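Beta-lactamase (Escherichia coli, PDB 6PQ8) probably hydrolyses the amide bond of beta-lactam antibiotics to give substituted beta-amino acids, as a plasmid-encoded class A resistance enzyme. Local coordinates at residues A[255-260]-A[291-296]. The protein carries 1 engineered substitution. Numbering follows the deposited sequence.
With J01 ((2R,3Z,5R)-3-(2-hydroxyethylidene)-7-oxo-4-oxa-1-azabicyclo[3.2.0]heptane-2-carboxylic acid), chain C; ASP (aspartic acid), chain B.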
ATOM      1  N   GLY A 255      -3.304   4.988   2.437  1.00 34.22           N
ATOM      2  CA  GLY A 255      -4.204   5.559   1.456  1.00 34.88           C
ATOM      3  C   GLY A 255      -4.544   7.016   1.717  1.00 36.63           C
ATOM      4  O   GLY A 255      -3.878   7.716   2.490  1.00 33.95           O
ATOM      5  N   ILE A 256      -5.597   7.453   1.025  1.00 37.11           N
ATOM      6  CA  ILE A 256      -6.089   8.829   1.045  1.00 32.01           C
ATOM      7  C   ILE A 256      -7.551   8.794   1.452  1.00 35.48           C
ATOM      8  O   ILE A 256      -8.350   8.075   0.839  1.00 34.97           O
ATOM      9  CB  ILE A 256      -5.943   9.506  -0.329  1.00 31.95           C
ATOM     10  CG1 ILE A 256      -4.497   9.422  -0.800  1.00 33.25           C
ATOM     11  CG2 ILE A 256      -6.464  10.951  -0.291  1.00 34.35           C
ATOM     12  CD1 ILE A 256      -4.297   8.312  -1.809  1.00 38.45           C
ATOM     13  N   ILE A 257      -7.906   9.593   2.459  1.00 35.23           N
ATOM     14  CA  ILE A 257      -9.240   9.598   3.046  1.00 31.59           C
ATOM     15  C   ILE A 257      -9.904  10.942   2.782  1.00 32.36           C
ATOM     16  O   ILE A 257      -9.249  11.987   2.834  1.00 34.29           O
ATOM     17  CB  ILE A 257      -9.146   9.298   4.555  1.00 33.41           C
ATOM     18  CG1 ILE A 257      -8.448   7.945   4.748  1.00 33.74           C
ATOM     19  CG2 ILE A 257     -10.522   9.379   5.235  1.00 31.70           C
ATOM     20  CD1 ILE A 257      -8.789   7.258   6.039  1.00 34.09           C
ATOM     21  N   THR A 258     -11.208  10.916   2.517  1.00 35.04           N
ATOM     22  CA  THR A 258     -11.988  12.122   2.275  1.00 36.57           C
ATOM     23  C   THR A 258     -12.716  12.538   3.551  1.00 38.39           C
ATOM     24  O   THR A 258     -13.532  11.779   4.094  1.00 36.30           O
ATOM     25  CB  THR A 258     -12.977  11.912   1.134  1.00 37.87           C
ATOM     26  OG1 THR A 258     -12.280  11.379  -0.003  1.00 36.93           O
ATOM     27  CG2 THR A 258     -13.643  13.233   0.753  1.00 33.16           C
ATOM     28  N   LEU A 259     -12.424  13.745   4.010  1.00 37.13           N
ATOM     29  CA  LEU A 259     -13.042  14.323   5.187  1.00 37.32           C
ATOM     30  C   LEU A 259     -14.442  14.826   4.856  1.00 36.88           C
ATOM     31  O   LEU A 259     -14.770  15.052   3.686  1.00 37.41           O
ATOM     32  CB  LEU A 259     -12.183  15.470   5.713  1.00 33.01           C
ATOM     33  CG  LEU A 259     -10.858  15.093   6.370  1.00 35.60           C
ATOM     34  CD1 LEU A 259      -9.790  16.161   6.089  1.00 36.18           C
ATOM     35  CD2 LEU A 259     -11.071  14.895   7.866  1.00 34.88           C
ATOM     36  N   PRO A 260     -15.290  15.017   5.874  1.00 37.87           N
ATOM     37  CA  PRO A 260     -16.664  15.474   5.604  1.00 34.12           C
ATOM     38  C   PRO A 260     -16.742  16.773   4.827  1.00 37.77           C
ATOM     39  O   PRO A 260     -17.696  16.963   4.058  1.00 36.13           O
ATOM     40  CB  PRO A 260     -17.254  15.626   7.012  1.00 36.77           C
ATOM     41  CG  PRO A 260     -16.502  14.616   7.828  1.00 34.73           C
ATOM     42  CD  PRO A 260     -15.098  14.671   7.297  1.00 32.47           C
ATOM     43  N   SER A 291      -8.888   8.227  15.418  1.00 39.06           N
ATOM     44  CA  SER A 291      -8.551   9.382  16.238  1.00 44.71           C
ATOM     45  C   SER A 291      -7.943  10.504  15.397  1.00 40.31           C
ATOM     46  O   SER A 291      -8.122  11.678  15.731  1.00 45.38           O
ATOM     47  CB  SER A 291      -7.631   8.966  17.389  1.00 41.96           C
ATOM     48  OG  SER A 291      -6.320   8.727  16.926  1.00 48.97           O
ATOM     49  N   VAL A 292      -7.254  10.180  14.297  1.00 38.39           N
ATOM     50  CA  VAL A 292      -6.808  11.225  13.375  1.00 36.90           C
ATOM     51  C   VAL A 292      -8.005  11.865  12.679  1.00 41.14           C
ATOM     52  O   VAL A 292      -8.094  13.093  12.558  1.00 42.03           O
ATOM     53  CB  VAL A 292      -5.808  10.659  12.354  1.00 39.17           C
ATOM     54  CG1 VAL A 292      -5.473  11.704  11.293  1.00 36.37           C
ATOM     55  CG2 VAL A 292      -4.543  10.177  13.050  1.00 36.40           C
ATOM     56  N   TRP A 293      -8.946  11.040  12.223  1.00 41.70           N
ATOM     57  CA  TRP A 293     -10.181  11.541  11.634  1.00 39.13           C
ATOM     58  C   TRP A 293     -10.891  12.518  12.579  1.00 42.57           C
ATOM     59  O   TRP A 293     -11.249  13.638  12.187  1.00 36.90           O
ATOM     60  CB  TRP A 293     -11.061  10.334  11.285  1.00 36.91           C
ATOM     61  CG  TRP A 293     -12.475  10.618  10.903  1.00 35.80           C
ATOM     62  CD1 TRP A 293     -13.537  10.753  11.738  1.00 38.90           C
ATOM     63  CD2 TRP A 293     -12.989  10.762   9.572  1.00 39.83           C
ATOM     64  NE1 TRP A 293     -14.685  10.989  11.015  1.00 35.48           N
ATOM     65  CE2 TRP A 293     -14.375  11.001   9.683  1.00 35.74           C
ATOM     66  CE3 TRP A 293     -12.410  10.718   8.299  1.00 35.15           C
ATOM     67  CZ2 TRP A 293     -15.190  11.195   8.571  1.00 37.80           C
ATOM     68  CZ3 TRP A 293     -13.220  10.917   7.192  1.00 33.18           C
ATOM     69  CH2 TRP A 293     -14.593  11.157   7.334  1.00 40.25           C
ATOM     70  N   ASP A 294     -11.077  12.111  13.840  1.00 40.08           N
ATOM     71  CA  ASP A 294     -11.786  12.941  14.809  1.00 43.29           C
ATOM     72  C   ASP A 294     -11.108  14.289  14.998  1.00 45.25           C
ATOM     73  O   ASP A 294     -11.781  15.323  15.089  1.00 46.29           O
ATOM     74  CB  ASP A 294     -11.872  12.225  16.151  1.00 41.53           C
ATOM     75  CG  ASP A 294     -12.857  11.096  16.145  1.00 46.82           C
ATOM     76  OD1 ASP A 294     -13.701  11.037  15.219  1.00 49.91           O
ATOM     77  OD2 ASP A 294     -12.788  10.271  17.082  1.00 47.98           O
ATOM     78  N   TYR A 295      -9.778  14.289  15.086  1.00 39.43           N
ATOM     79  CA  TYR A 295      -9.032  15.531  15.240  1.00 44.06           C
ATOM     80  C   TYR A 295      -9.266  16.478  14.065  1.00 48.16           C
ATOM     81  O   TYR A 295      -9.564  17.661  14.262  1.00 49.47           O
ATOM     82  CB  TYR A 295      -7.544  15.223  15.387  1.00 43.32           C
ATOM     83  CG  TYR A 295      -6.693  16.461  15.519  1.00 48.48           C
ATOM     84  CD1 TYR A 295      -6.576  17.119  16.741  1.00 50.17           C
ATOM     85  CD2 TYR A 295      -6.013  16.982  14.425  1.00 48.27           C
ATOM     86  CE1 TYR A 295      -5.802  18.259  16.869  1.00 52.69           C
ATOM     87  CE2 TYR A 295      -5.239  18.123  14.542  1.00 50.08           C
ATOM     88  CZ  TYR A 295      -5.137  18.758  15.768  1.00 58.02           C
ATOM     89  OH  TYR A 295      -4.364  19.892  15.888  1.00 63.24           O
ATOM     90  N   LEU A 296      -9.117  15.981  12.829  1.00 47.31           N
ATOM     91  CA  LEU A 296      -9.224  16.858  11.665  1.00 41.98           C
ATOM     92  C   LEU A 296     -10.666  17.291  11.416  1.00 46.17           C
ATOM     93  O   LEU A 296     -10.904  18.368  10.860  1.00 48.15           O
ATOM     94  CB  LEU A 296      -8.652  16.167  10.430  1.00 40.27           C
ATOM     95  CG  LEU A 296      -7.197  15.716  10.495  1.00 45.14           C
ATOM     96  CD1 LEU A 296      -6.845  14.857   9.280  1.00 36.51           C
ATOM     97  CD2 LEU A 296      -6.254  16.901  10.611  1.00 42.88           C
TER
HETATM   98  O2  J01 C 302      -6.796  18.908   4.324  1.00 60.09           O
HETATM   99  C5  J01 C 302      -6.621  18.887   5.511  1.00 64.83           C
HETATM  100  C4  J01 C 302      -5.476  18.517   6.445  1.00 56.74           C
HETATM  101  C3  J01 C 302      -6.527  18.673   7.572  1.00 63.29           C
HETATM  102  N1  J01 C 302      -7.460  19.242   6.583  1.00 64.40           N
HETATM  103  O1  J01 C 302      -6.191  19.696   8.529  1.00 67.54           O
HETATM  104  C1  J01 C 302      -7.234  20.543   8.475  1.00 64.41           C
HETATM  105  C2  J01 C 302      -7.790  20.580   7.069  1.00 71.63           C
HETATM  106  C8  J01 C 302      -9.289  20.865   7.192  1.00 70.32           C
HETATM  107  O5  J01 C 302     -10.080  19.959   7.149  1.00 64.77           O
HETATM  108  O4  J01 C 302      -9.631  22.013   7.380  1.00 63.61           O
HETATM  109  C6  J01 C 302      -7.669  21.230   9.613  1.00 67.76           C
HETATM  110  C7  J01 C 302      -7.164  20.763  10.950  1.00 62.56           C
HETATM  111  O3  J01 C 302      -5.753  20.701  10.913  1.00 69.49           O
HETATM  112  N   ASP B 301     -10.241  20.660  12.203  1.00 65.03           N
HETATM  113  CA  ASP B 301     -10.435  22.095  12.359  1.00 72.12           C
HETATM  114  C   ASP B 301     -10.104  22.859  11.090  1.00 74.37           C
HETATM  115  O   ASP B 301     -10.471  22.441   9.995  1.00 81.10           O
HETATM  116  CB  ASP B 301      -9.587  22.619  13.516  1.00 75.23           C
HETATM  117  CG  ASP B 301     -10.131  23.910  14.086  1.00 85.54           C
HETATM  118  OD1 ASP B 301     -11.210  24.348  13.627  1.00 87.93           O
HETATM  119  OD2 ASP B 301      -9.486  24.487  14.988  1.00 93.26           O
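In the alpha/beta domain of this class A beta-lactamase fold, the C-terminal helix 278-297 packs on the five-stranded antiparallel sheet, and here W293 wedges its indole against the end of strand 248-258 while L259 and L296 close the contact beside it. No hydrogen bond crosses between 255-260 and 291-296; the contacts are apolar apart from the T258 carbonyl at the indole edge, and 256 Å² is buried, both sides summed. The indole leaves the helix with CG anti to the backbone N (chi1 169°), which carries its six-membered ring across to the strand. That ring meets the backbone edge-on: the carbonyl O of T258 lies in the ring plane, 3.2 Å from CZ3 of W293, an approach consistent with a weak electrostatic attraction between the carbonyl and the positive rim of the ring. Also at the edge is CG2 of I257, 3.7 Å from W293 CZ3, whereas the P260 ring comes in obliquely, its CD 3.6 Å from W293 CH2. L227, P228 and T231 add to the packing round the indole, and F265 of the neighbouring strand 264-274 touches I257, L259 and L296. The two leucines cross at about a right angle, L259 CD2 resting 3.7 Å from L296 CB. The other methyl of L259, CD1, and the CD2 methyl of L296 face the bound clavulanic acid (J01) in van der Waals contact: CD1 of L259 is 3.9 Å from its N1, and CD2 of L296 lies 3.5 Å from its O1. N261 ND2 is hydrogen-bonded to the same ligand. Near the C-terminal end of the helix, the carbonyl O of L296 accepts a 2.7 Å hydrogen bond from N of the bound aspartic acid.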